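PDB 1JM1: rieske iron-sulfur protein soxF from Sulfolobus acidocaldarius, which carries a Rieske [2Fe-2S] cluster and probably passes electrons along the respiratory chain of this archaeon. Local coordinates for residues V107-E110 with S111-G114; L186-P189 with R190-Y193. All blocks are in the same frame, centred on the assembly; numbering follows the deposited sequence. Where two conformers were deposited one is given.

Contact 1. Residues V107-E110 with S111-G114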
ATOM      1  N   VAL A 107      -3.517  -9.119 -13.496  1.00 16.66           N
ATOM      2  CA  VAL A 107      -2.884  -9.767 -14.615  1.00 16.77           C
ATOM      3  C   VAL A 107      -2.515 -11.205 -14.230  1.00 18.03           C
ATOM      4  O   VAL A 107      -2.417 -11.609 -13.036  1.00 18.75           O
ATOM      5  CB  VAL A 107      -1.685  -8.976 -15.172  1.00 16.56           C
ATOM      6  CG1 VAL A 107      -2.143  -7.603 -15.629  1.00 18.67           C
ATOM      7  CG2 VAL A 107      -0.552  -8.842 -14.173  1.00 16.19           C
ATOM      8  N   SER A 108      -2.263 -11.971 -15.316  1.00 20.15           N
ATOM      9  CA  SER A 108      -1.957 -13.404 -15.124  1.00 22.73           C
ATOM     10  C   SER A 108      -0.554 -13.757 -15.551  1.00 21.21           C
ATOM     11  O   SER A 108      -0.216 -14.928 -15.592  1.00 24.51           O
ATOM     12  CB  SER A 108      -3.071 -14.231 -15.882  1.00 32.94           C
ATOM     13  OG  SER A 108      -2.896 -13.952 -17.251  1.00 44.42           O
ATOM     14  N   SER A 109       0.296 -12.770 -15.816  1.00 23.04           N
ATOM     15  CA  SER A 109       1.650 -12.983 -16.111  1.00 28.02           C
ATOM     16  C   SER A 109       2.527 -11.925 -15.368  1.00 24.77           C
ATOM     17  O   SER A 109       2.150 -10.772 -15.308  1.00 20.74           O
ATOM     18  CB  SER A 109       1.886 -12.613 -17.585  1.00 39.32           C
ATOM     19  OG  SER A 109       3.083 -13.075 -17.945  1.00 42.59           O
ATOM     20  N   GLU A 110       3.645 -12.372 -14.861  1.00 24.90           N
ATOM     21  CA  GLU A 110       4.576 -11.570 -14.176  1.00 24.12           C
ATOM     22  C   GLU A 110       5.124 -10.443 -15.067  1.00 21.93           C
ATOM     23  O   GLU A 110       5.501  -9.351 -14.610  1.00 22.47           O
ATOM     24  CB  GLU A 110       5.776 -12.399 -13.761  1.00 29.29           C
ATOM     25  CG  GLU A 110       5.399 -13.601 -12.855  1.00 31.81           C
ATOM     26  CD  GLU A 110       6.571 -14.497 -12.512  1.00 39.22           C
ATOM     27  OE1 GLU A 110       7.391 -14.812 -13.405  1.00 48.15           O
ATOM     28  OE2 GLU A 110       6.688 -14.906 -11.329  1.00 41.68           O
ATOM     29  N   SER A 111       5.204 -10.649 -16.350  0.70 24.66           N
ATOM     30  CA  SER A 111       5.767  -9.692 -17.265  0.70 24.30           C
ATOM     31  C   SER A 111       4.752  -8.688 -17.762  0.70 21.08           C
ATOM     32  O   SER A 111       5.111  -7.836 -18.568  0.70 22.20           O
ATOM     33  CB  SER A 111       6.383 -10.476 -18.419  0.70 31.90           C
ATOM     34  OG  SER A 111       5.370 -11.087 -19.213  0.70 41.48           O
ATOM     35  N   ASP A 112       3.501  -8.684 -17.291  1.00 20.18           N
ATOM     36  CA  ASP A 112       2.508  -7.671 -17.615  1.00 19.46           C
ATOM     37  C   ASP A 112       2.478  -6.568 -16.537  1.00 16.38           C
ATOM     38  O   ASP A 112       2.324  -6.904 -15.355  1.00 16.50           O
ATOM     39  CB  ASP A 112       1.078  -8.262 -17.735  1.00 19.70           C
ATOM     40  CG  ASP A 112       0.945  -9.200 -18.910  1.00 25.87           C
ATOM     41  OD1 ASP A 112       1.701  -9.089 -19.896  1.00 30.96           O
ATOM     42  OD2 ASP A 112       0.106 -10.071 -18.885  1.00 32.09           O
ATOM     43  N   PRO A 113       2.517  -5.293 -16.892  1.00 15.56           N
ATOM     44  CA  PRO A 113       2.238  -4.240 -15.880  1.00 14.30           C
ATOM     45  C   PRO A 113       0.906  -4.442 -15.268  1.00 13.61           C
ATOM     46  O   PRO A 113      -0.076  -4.822 -15.933  1.00 16.06           O
ATOM     47  CB  PRO A 113       2.334  -2.971 -16.717  1.00 15.86           C
ATOM     48  CG  PRO A 113       3.295  -3.291 -17.800  1.00 18.52           C
ATOM     49  CD  PRO A 113       2.871  -4.724 -18.207  1.00 18.91           C
ATOM     50  N   GLY A 114       0.797  -4.168 -13.996  1.00 12.87           N
ATOM     51  CA  GLY A 114      -0.400  -4.468 -13.201  1.00 12.98           C
ATOM     52  C   GLY A 114      -0.035  -5.346 -12.012  1.00 12.68           C
ATOM     53  O   GLY A 114       1.137  -5.533 -11.654  1.00 13.06           O
TER
HETATM   54  O   HOH W   1      -2.251 -10.817 -18.028  1.00 30.68           O
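V107 turns CG1 anti to its carbonyl carbon (chi1 -60°), and D112 does the same with its CG (chi1 -66°), which sets the valine branches against the methylene of the aspartate and swings the carboxylate over S109. The CB atoms of V107 and D112 meet at 3.8 Å. CG1 of V107 also reaches the carbonyl O of P113, at 3.5 Å, while its CG2 lies near that of D112. On the carboxylate, OD2 of D112 lies 3.4 Å from CB of S109 and accepts a hydrogen bond of 2.6 Å from water 1, which in turn accepts the backbone N-H of S108, spanning the loop. A type I beta turn from S109 to D112 lies in the loop joining strand 105-107 to strand 114-116 of the Rieske domain, closed by D112 N to S109 O (3.2 Å); the bond is nearly straight, 165° at the hydrogen, with its donor above the carbonyl plane. A weak hydrogen bond of 3.3 Å between OG of S109 and OG of S111 is doubtful, since it rests on one of two conformers of S111. The side chain of E110 comes within about 4 Å of a bound magnesium ion, and its carbonyl O accepts a hydrogen bond from ND1 of H123.

Contact 2. Residues L186-P189 with R190-Y193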
ATOM      1  N   LEU A 186       4.411  16.350   4.367  1.00 13.37           N
ATOM      2  CA  LEU A 186       4.691  17.561   3.617  1.00 14.89           C
ATOM      3  C   LEU A 186       3.853  17.619   2.334  1.00 14.00           C
ATOM      4  O   LEU A 186       3.723  16.615   1.625  1.00 13.62           O
ATOM      5  CB  LEU A 186       6.162  17.618   3.246  1.00 16.13           C
ATOM      6  CG  LEU A 186       7.119  17.632   4.456  1.00 18.60           C
ATOM      7  CD1 LEU A 186       8.534  17.529   3.927  1.00 21.24           C
ATOM      8  CD2 LEU A 186       6.954  18.892   5.315  1.00 24.55           C
ATOM      9  N   TYR A 187       3.334  18.775   2.038  1.00 16.35           N
ATOM     10  CA  TYR A 187       2.590  19.045   0.804  1.00 16.44           C
ATOM     11  C   TYR A 187       3.565  19.354  -0.299  1.00 16.41           C
ATOM     12  O   TYR A 187       4.334  20.301  -0.294  1.00 20.89           O
ATOM     13  CB  TYR A 187       1.668  20.255   1.053  1.00 19.20           C
ATOM     14  CG  TYR A 187       0.912  20.639  -0.217  1.00 23.52           C
ATOM     15  CD1 TYR A 187      -0.100  19.866  -0.782  1.00 31.12           C
ATOM     16  CD2 TYR A 187       1.243  21.820  -0.828  1.00 35.76           C
ATOM     17  CE1 TYR A 187      -0.775  20.231  -1.920  1.00 38.55           C
ATOM     18  CE2 TYR A 187       0.592  22.220  -1.993  1.00 35.59           C
ATOM     19  CZ  TYR A 187      -0.364  21.385  -2.472  1.00 34.61           C
ATOM     20  OH  TYR A 187      -1.003  21.859  -3.604  1.00 54.44           O
ATOM     21  N   ASP A 188       3.489  18.572  -1.371  1.00 15.45           N
ATOM     22  CA  ASP A 188       4.244  18.754  -2.606  1.00 15.14           C
ATOM     23  C   ASP A 188       3.264  18.930  -3.725  1.00 14.70           C
ATOM     24  O   ASP A 188       2.576  17.973  -4.081  1.00 15.45           O
ATOM     25  CB  ASP A 188       5.095  17.532  -2.871  1.00 14.97           C
ATOM     26  CG  ASP A 188       6.008  17.708  -4.081  1.00 14.93           C
ATOM     27  OD1 ASP A 188       5.834  18.680  -4.835  1.00 15.31           O
ATOM     28  OD2 ASP A 188       6.872  16.795  -4.277  1.00 16.44           O
ATOM     29  N   PRO A 189       3.178  20.093  -4.336  1.00 16.86           N
ATOM     30  CA  PRO A 189       2.272  20.297  -5.441  1.00 17.90           C
ATOM     31  C   PRO A 189       2.517  19.349  -6.612  1.00 15.99           C
ATOM     32  O   PRO A 189       1.603  19.185  -7.409  1.00 17.67           O
ATOM     33  CB  PRO A 189       2.524  21.746  -5.872  1.00 23.31           C
ATOM     34  CG  PRO A 189       3.300  22.337  -4.841  1.00 34.90           C
ATOM     35  CD  PRO A 189       3.930  21.325  -4.032  1.00 20.77           C
ATOM     36  N   ARG A 190       3.691  18.776  -6.763  1.00 13.74           N
ATOM     37  CA  ARG A 190       3.914  17.823  -7.837  1.00 14.12           C
ATOM     38  C   ARG A 190       3.106  16.537  -7.670  1.00 14.24           C
ATOM     39  O   ARG A 190       2.920  15.785  -8.633  1.00 14.13           O
ATOM     40  CB  ARG A 190       5.355  17.511  -8.034  1.00 14.28           C
ATOM     41  CG  ARG A 190       6.230  18.683  -8.395  1.00 14.28           C
ATOM     42  CD  ARG A 190       7.557  18.209  -8.990  1.00 14.55           C
ATOM     43  NE  ARG A 190       8.426  19.378  -9.168  1.00 15.89           N
ATOM     44  CZ  ARG A 190       9.690  19.256  -9.534  1.00 16.14           C
ATOM     45  NH1 ARG A 190      10.200  18.063  -9.830  1.00 17.91           N
ATOM     46  NH2 ARG A 190      10.434  20.322  -9.615  1.00 18.83           N
ATOM     47  N   TYR A 191       2.607  16.269  -6.441  1.00 14.38           N
ATOM     48  CA  TYR A 191       1.738  15.127  -6.213  1.00 13.73           C
ATOM     49  C   TYR A 191       0.343  15.493  -6.702  1.00 15.94           C
ATOM     50  O   TYR A 191      -0.513  15.982  -5.958  1.00 22.10           O
ATOM     51  CB  TYR A 191       1.723  14.735  -4.730  1.00 13.05           C
ATOM     52  CG  TYR A 191       2.735  13.651  -4.399  1.00 12.20           C
ATOM     53  CD1 TYR A 191       4.100  13.781  -4.627  1.00 11.87           C
ATOM     54  CD2 TYR A 191       2.294  12.435  -3.851  1.00 11.40           C
ATOM     55  CE1 TYR A 191       4.985  12.746  -4.301  1.00 12.14           C
ATOM     56  CE2 TYR A 191       3.158  11.412  -3.549  1.00 11.65           C
ATOM     57  CZ  TYR A 191       4.508  11.567  -3.779  1.00 11.25           C
ATOM     58  OH  TYR A 191       5.315  10.514  -3.450  1.00 12.07           O
ATOM     59  N   SER A 192       0.012  15.245  -7.940  0.58 14.99           N
ATOM     60  CA  SER A 192      -1.320  15.648  -8.419  0.58 17.58           C
ATOM     61  C   SER A 192      -2.135  14.425  -8.710  0.58 15.15           C
ATOM     62  O   SER A 192      -3.187  14.499  -9.322  0.58 16.43           O
ATOM     63  CB  SER A 192      -1.121  16.697  -9.654  0.58 16.93           C
ATOM     64  OG  SER A 192      -0.576  15.871 -10.599  0.58 18.96           O
ATOM     65  N   TYR A 193      -1.822  13.172  -8.381  0.58 17.23           N
ATOM     66  CA  TYR A 193      -2.383  11.861  -8.622  1.00 16.12           C
ATOM     67  C   TYR A 193      -3.842  11.818  -8.124  1.00 19.44           C
ATOM     68  O   TYR A 193      -4.139  12.343  -6.985  1.00 26.24           O
ATOM     69  CB  TYR A 193      -1.637  10.771  -7.850  1.00 14.47           C
ATOM     70  CG  TYR A 193      -0.142  10.767  -8.067  1.00 12.98           C
ATOM     71  CD1 TYR A 193       0.696  11.368  -7.154  1.00 12.68           C
ATOM     72  CD2 TYR A 193       0.412  10.178  -9.172  1.00 12.83           C
ATOM     73  CE1 TYR A 193       2.065  11.356  -7.335  1.00 12.09           C
ATOM     74  CE2 TYR A 193       1.812  10.145  -9.382  1.00 11.99           C
ATOM     75  CZ  TYR A 193       2.618  10.742  -8.469  1.00 11.03           C
ATOM     76  OH  TYR A 193       3.987  10.802  -8.586  1.00 11.48           O
TER
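D188 and R190 run obliquely past each other, the carboxylate and guanidinium planes 50° apart, and it is the aliphatic base of the arginine that lies by the acid: CB of R190 is 3.4 Å from OD1 of D188. The charged ends do not meet, since the extended arginine chain leads away and its NE stays 5.1 Å from that oxygen. OD1 instead accepts the backbone N-H of R190 at 2.9 Å, the donor standing above the carboxylate plane. With CG anti to the backbone N (chi1 -175°), the carboxylate of D188 is carried forward over the turn to meet that N-H. Y191 crosses D188 at about a right angle, and OD2 of D188 approaches CD1 of the ring obliquely at 4.1 Å. The same OD2 accepts the backbone N-H groups of G175 and I176, so both oxygens of this buried carboxylate are engaged. An alanine in place of D188 would probably leave the N-H groups of R190, G175 and I176 without their acceptor and set the turn loose from the 175-176 loop. Beyond, the OH of Y191 bonds to F172 O. Y191 N to D188 O (2.9 Å) closes a type I beta turn, whose first residue, D188, also forms an Asx turn through its side chain.

From the N terminus the chain first reaches contact 1, in the loop that links strand 105-107 to strand 114-116, parallel neighbours in the mixed sheet. It closes there before the chain runs on through strands 121-123 to 161-167. Contact 2 then folds the long loop between strand 161-167 and strand 202-203, the last of which lies beside strand 105-107. The two are in series, neither nested nor crossing, and do not touch: their centres are 29 Å apart and their nearest atoms about 15 Å. Neither touches the [2Fe-2S] cluster: the side chain of P113 is about 9 Å and that of Y191 about 11 Å from it.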